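Acyl-coenzyme A oxidase acox-1.1 (Caenorhabditis elegans, PDB 5K3I) catalyses the FAD-dependent, oxygen-consuming desaturation of acyl-CoAs to (2E)-enoyl-CoAs that starts peroxisomal beta-oxidation, releasing hydrogen peroxide. Local coordinates at residues Ser296-Gly301 with Gly389-Val394; Ala359-Leu364 with Ala381-Leu386. The protein carries 1 engineered substitution. All coordinates share one frame; numbering follows the deposited sequence.

Contact 1 (Ser296-Gly301 with Gly389-Val394)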
loop_
_atom_site.group_PDB
_atom_site.type_symbol
_atom_site.label_atom_id
_atom_site.label_comp_id
_atom_site.label_asym_id
_atom_site.label_seq_id
_atom_site.Cartn_x
_atom_site.Cartn_y
_atom_site.Cartn_z
ATOM N N SER A 296 -15.874 2.676 -16.332
ATOM C CA SER A 296 -15.459 2.088 -17.601
ATOM C C SER A 296 -14.108 2.632 -18.039
ATOM O O SER A 296 -13.250 1.875 -18.505
ATOM C CB SER A 296 -16.514 2.345 -18.679
ATOM O OG SER A 296 -17.710 1.660 -18.394
ATOM N N TYR A 297 -13.894 3.933 -17.881
ATOM C CA TYR A 297 -12.706 4.589 -18.403
ATOM C C TYR A 297 -11.540 4.618 -17.413
ATOM O O TYR A 297 -10.403 4.868 -17.828
ATOM C CB TYR A 297 -13.061 6.002 -18.871
ATOM C CG TYR A 297 -13.731 6.029 -20.238
ATOM C CD1 TYR A 297 -15.116 5.899 -20.370
ATOM C CD2 TYR A 297 -12.978 6.188 -21.394
ATOM C CE1 TYR A 297 -15.726 5.925 -21.624
ATOM C CE2 TYR A 297 -13.572 6.220 -22.641
ATOM C CZ TYR A 297 -14.945 6.088 -22.755
ATOM O OH TYR A 297 -15.522 6.125 -24.010
ATOM N N MET A 298 -11.774 4.372 -16.120
ATOM C CA MET A 298 -10.684 4.397 -15.151
ATOM C C MET A 298 -9.791 3.167 -15.234
ATOM O O MET A 298 -8.733 3.157 -14.595
ATOM C CB MET A 298 -11.221 4.534 -13.721
ATOM C CG MET A 298 -11.800 3.246 -13.138
ATOM S SD MET A 298 -12.590 3.465 -11.520
ATOM C CE MET A 298 -11.225 3.206 -10.390
ATOM N N LEU A 299 -10.207 2.117 -15.951
ATOM C CA LEU A 299 -9.404 0.895 -16.006
ATOM C C LEU A 299 -8.076 1.120 -16.734
ATOM O O LEU A 299 -7.043 0.595 -16.306
ATOM C CB LEU A 299 -10.207 -0.254 -16.627
ATOM C CG LEU A 299 -11.555 -0.544 -15.945
ATOM C CD1 LEU A 299 -12.375 -1.543 -16.747
ATOM C CD2 LEU A 299 -11.367 -1.026 -14.510
ATOM N N THR A 300 -8.074 1.884 -17.842
ATOM C CA THR A 300 -6.804 2.246 -18.480
ATOM C C THR A 300 -5.922 3.028 -17.521
ATOM O O THR A 300 -4.709 2.801 -17.461
ATOM C CB THR A 300 -7.032 3.098 -19.728
ATOM O OG1 THR A 300 -8.404 3.485 -19.802
ATOM C CG2 THR A 300 -6.647 2.349 -20.992
ATOM N N GLY A 301 -6.518 3.956 -16.764
ATOM C CA GLY A 301 -5.750 4.733 -15.813
ATOM C C GLY A 301 -4.952 3.855 -14.876
ATOM O O GLY A 301 -3.797 4.155 -14.561
ATOM N N GLY A 389 -17.520 -5.313 -10.792
ATOM C CA GLY A 389 -16.465 -6.241 -10.428
ATOM C C GLY A 389 -15.106 -5.810 -10.936
ATOM O O GLY A 389 -14.116 -5.851 -10.199
ATOM N N LEU A 390 -15.035 -5.396 -12.206
ATOM C CA LEU A 390 -13.739 -5.084 -12.801
ATOM C C LEU A 390 -13.085 -3.906 -12.111
ATOM O O LEU A 390 -11.884 -3.930 -11.849
ATOM C CB LEU A 390 -13.872 -4.773 -14.292
ATOM C CG LEU A 390 -13.698 -5.886 -15.330
ATOM C CD1 LEU A 390 -13.859 -5.297 -16.726
ATOM C CD2 LEU A 390 -12.341 -6.540 -15.185
ATOM N N LYS A 391 -13.859 -2.875 -11.784
ATOM C CA LYS A 391 -13.267 -1.734 -11.107
ATOM C C LYS A 391 -12.706 -2.157 -9.756
ATOM O O LYS A 391 -11.710 -1.594 -9.298
ATOM C CB LYS A 391 -14.300 -0.603 -10.989
ATOM C CG LYS A 391 -14.966 -0.414 -9.631
ATOM C CD LYS A 391 -14.031 0.361 -8.733
ATOM C CE LYS A 391 -14.712 1.101 -7.679
ATOM N NZ LYS A 391 -13.696 1.901 -6.973
ATOM N N SER A 392 -13.309 -3.162 -9.119
ATOM C CA SER A 392 -12.848 -3.592 -7.804
ATOM C C SER A 392 -11.624 -4.508 -7.876
ATOM O O SER A 392 -10.690 -4.359 -7.072
ATOM C CB SER A 392 -13.989 -4.278 -7.054
ATOM O OG SER A 392 -15.228 -3.628 -7.310
ATOM N N VAL A 393 -11.601 -5.465 -8.811
ATOM C CA VAL A 393 -10.451 -6.363 -8.914
ATOM C C VAL A 393 -9.240 -5.631 -9.469
ATOM O O VAL A 393 -8.129 -5.753 -8.938
ATOM C CB VAL A 393 -10.807 -7.597 -9.763
ATOM C CG1 VAL A 393 -9.580 -8.497 -9.920
ATOM C CG2 VAL A 393 -11.955 -8.362 -9.133
ATOM N N VAL A 394 -9.435 -4.851 -10.538
ATOM C CA VAL A 394 -8.316 -4.180 -11.196
ATOM C C VAL A 394 -7.611 -3.258 -10.218
ATOM O O VAL A 394 -6.380 -3.247 -10.119
ATOM C CB VAL A 394 -8.814 -3.392 -12.423
ATOM C CG1 VAL A 394 -7.736 -2.449 -12.927
ATOM C CG2 VAL A 394 -9.262 -4.336 -13.516
#
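L299 reaches across from helix 292-319 and sets its two methyl branches against different parts of helix 380-407. CD2 goes to the backbone surface, lying 4.0 Å from K391 CA and equally near the carbonyl oxygen of L390, which is already taken by the helical bond from V394 N. The same methyl meets V394 CG2 at 4.0 Å. The other branch, CD1, touches L390 CD1 at 4.0 Å, and these two leucine side chains cross at about a right angle. With CG anti to its carbonyl carbon (chi1 -55°), L299 brings both methyls nearer the partner helix than its CB direction alone would suggest. Beside it, M298 CE meets K391 CD at 4.3 Å. The buried amine of that lysine is hydrogen-bonded to the carbonyl oxygens of G430 and Y433, tying the helix to the loop before helix 437-456. M298 also packs on Y433 and on A434, an engineered residue at the predicted proton-acceptor position. The two segments run nearly parallel, at 20° with axes 9.7 Å apart, consistent with non-consecutive members of the up-and-down helical bundle of the acyl-CoA dehydrogenase/oxidase fold. Helix 338-370 packs against L390 and V394, helix 520-553 covers L390 and V393, and helix 437-456 lies against K391 and S392.

Contact 2 (Ala359-Leu364 with Ala381-Leu386)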
loop_
_atom_site.group_PDB
_atom_site.type_symbol
_atom_site.label_atom_id
_atom_site.label_comp_id
_atom_site.label_asym_id
_atom_site.label_seq_id
_atom_site.Cartn_x
_atom_site.Cartn_y
_atom_site.Cartn_z
ATOM N N ALA A 359 -10.378 -2.017 -22.856
ATOM C CA ALA A 359 -10.850 -1.738 -24.215
ATOM C C ALA A 359 -12.193 -2.412 -24.496
ATOM O O ALA A 359 -13.090 -1.797 -25.084
ATOM C CB ALA A 359 -9.804 -2.167 -25.241
ATOM N N GLU A 360 -12.352 -3.676 -24.094
ATOM C CA GLU A 360 -13.630 -4.355 -24.281
ATOM C C GLU A 360 -14.732 -3.731 -23.439
ATOM O O GLU A 360 -15.899 -3.717 -23.855
ATOM C CB GLU A 360 -13.510 -5.843 -23.957
ATOM C CG GLU A 360 -12.749 -6.651 -24.979
ATOM C CD GLU A 360 -12.903 -8.144 -24.764
ATOM O OE1 GLU A 360 -13.744 -8.535 -23.928
ATOM O OE2 GLU A 360 -12.209 -8.929 -25.446
ATOM N N THR A 361 -14.391 -3.224 -22.257
ATOM C CA THR A 361 -15.395 -2.583 -21.420
ATOM C C THR A 361 -15.867 -1.275 -22.045
ATOM O O THR A 361 -17.068 -0.986 -22.069
ATOM C CB THR A 361 -14.836 -2.348 -20.019
ATOM O OG1 THR A 361 -14.356 -3.587 -19.489
ATOM C CG2 THR A 361 -15.930 -1.807 -19.102
ATOM N N VAL A 362 -14.929 -0.471 -22.554
ATOM C CA VAL A 362 -15.281 0.769 -23.242
ATOM C C VAL A 362 -16.110 0.493 -24.491
ATOM O O VAL A 362 -17.042 1.245 -24.812
ATOM C CB VAL A 362 -14.010 1.566 -23.569
ATOM C CG1 VAL A 362 -14.332 2.728 -24.489
ATOM C CG2 VAL A 362 -13.385 2.074 -22.280
ATOM N N LYS A 363 -15.802 -0.589 -25.214
ATOM C CA LYS A 363 -16.656 -0.962 -26.340
ATOM C C LYS A 363 -18.080 -1.242 -25.883
ATOM O O LYS A 363 -19.040 -0.778 -26.503
ATOM C CB LYS A 363 -16.077 -2.169 -27.087
ATOM C CG LYS A 363 -15.223 -1.790 -28.292
ATOM C CD LYS A 363 -14.462 -2.970 -28.875
ATOM C CE LYS A 363 -13.138 -2.511 -29.462
ATOM N NZ LYS A 363 -12.721 -3.284 -30.671
ATOM N N LEU A 364 -18.234 -1.992 -24.789
ATOM C CA LEU A 364 -19.566 -2.279 -24.262
ATOM C C LEU A 364 -20.258 -1.020 -23.753
ATOM O O LEU A 364 -21.484 -0.910 -23.842
ATOM C CB LEU A 364 -19.478 -3.321 -23.154
ATOM C CG LEU A 364 -20.789 -3.883 -22.603
ATOM C CD1 LEU A 364 -21.455 -4.760 -23.650
ATOM C CD2 LEU A 364 -20.524 -4.671 -21.331
ATOM N N ALA A 381 -27.690 -3.549 -17.412
ATOM C CA ALA A 381 -27.504 -4.445 -16.276
ATOM C C ALA A 381 -26.220 -5.254 -16.417
ATOM O O ALA A 381 -25.454 -5.396 -15.458
ATOM C CB ALA A 381 -28.714 -5.369 -16.133
ATOM N N ASP A 382 -25.974 -5.803 -17.611
ATOM C CA ASP A 382 -24.735 -6.541 -17.848
ATOM C C ASP A 382 -23.519 -5.635 -17.708
ATOM O O ASP A 382 -22.488 -6.046 -17.159
ATOM C CB ASP A 382 -24.769 -7.188 -19.230
ATOM C CG ASP A 382 -25.812 -8.286 -19.335
ATOM O OD1 ASP A 382 -26.958 -8.077 -18.875
ATOM O OD2 ASP A 382 -25.484 -9.359 -19.881
ATOM N N LEU A 383 -23.626 -4.393 -18.189
ATOM C CA LEU A 383 -22.498 -3.468 -18.127
ATOM C C LEU A 383 -22.218 -3.048 -16.689
ATOM O O LEU A 383 -21.061 -3.018 -16.253
ATOM C CB LEU A 383 -22.775 -2.240 -18.994
ATOM C CG LEU A 383 -21.748 -1.115 -18.861
ATOM C CD1 LEU A 383 -20.344 -1.574 -19.264
ATOM C CD2 LEU A 383 -22.156 0.141 -19.623
ATOM N N HIS A 384 -23.270 -2.705 -15.943
ATOM C CA HIS A 384 -23.102 -2.298 -14.552
ATOM C C HIS A 384 -22.419 -3.388 -13.729
ATOM O O HIS A 384 -21.559 -3.096 -12.891
ATOM C CB HIS A 384 -24.460 -1.933 -13.954
ATOM C CG HIS A 384 -24.396 -1.494 -12.524
ATOM N ND1 HIS A 384 -23.836 -0.296 -12.137
ATOM C CD2 HIS A 384 -24.840 -2.084 -11.390
ATOM C CE1 HIS A 384 -23.930 -0.171 -10.826
ATOM N NE2 HIS A 384 -24.538 -1.241 -10.349
ATOM N N ALA A 385 -22.790 -4.652 -13.951
ATOM C CA ALA A 385 -22.222 -5.746 -13.165
ATOM C C ALA A 385 -20.767 -6.018 -13.531
ATOM O O ALA A 385 -19.940 -6.273 -12.649
ATOM C CB ALA A 385 -23.058 -7.005 -13.351
ATOM N N LEU A 386 -20.449 -6.015 -14.828
ATOM C CA LEU A 386 -19.072 -6.217 -15.269
ATOM C C LEU A 386 -18.175 -5.132 -14.705
ATOM O O LEU A 386 -17.130 -5.402 -14.094
ATOM C CB LEU A 386 -19.023 -6.175 -16.794
ATOM C CG LEU A 386 -17.654 -6.210 -17.472
ATOM C CD1 LEU A 386 -17.012 -7.582 -17.320
ATOM C CD2 LEU A 386 -17.748 -5.775 -18.935
#
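A helical hairpin of the C-alpha1 bundle of the acyl-CoA oxidase fold is closed here: helix 338-370 runs up to a short connection, and helix 380-407 returns beside it. The segments are antiparallel, with 151° between their directions and axes 10.8 Å apart, and the helices are held together mainly by leucine packing. L364 is its centre. Its CB points toward the partner helix, and CG, anti to the backbone N (chi1 -172°), sets CD2 against both L383 CD1 and L386 CD2. L364 and L383 lie alongside, pointing opposite ways, whereas L386 approaches L364 at a slant, CD2 to CD2 3.8 Å. One turn earlier, T361 OG1 lies 4.1 Å from L386 CD2, and the methyl T361 CG2 is 4.4 Å from L383 CD1. The T361 hydroxyl is hydrogen-bonded back to the carbonyl of A357, satisfying a buried polar group within its own helix. E360 forms a salt bridge with R549 of helix 520-553. Apolar neighbours extend the packing: F542 of that same helix lies on L386, and V292 of helix 292-319 touches L383. At the centre, L364 CD2 meets L383 CD1 at 3.7 Å.

In the fold
Contacts 1 and 2 share helix 380-407, and their centres lie 10 Å apart; along the chain contact 2 is nested inside the loop that contact 1 closes. They meet at T361 and V362: T361 touches both L390 and L299 (OG1 to L299 CD1 4.0 Å), joining three bundle helices, and V362 packs on S296 and Y297. In contact 1 the side chain of K391 comes within about 7 Å of a bound FAD and about 8 Å of a bound ATP, and the carbonyl oxygen of S392 accepts a hydrogen bond from the adenine amino group of ATP. In contact 2 the side chain of L386 is farther from this ATP-binding S392, about 11 Å between side chains, but that of T361 is about 7 Å from that of R295, probably substrate-binding.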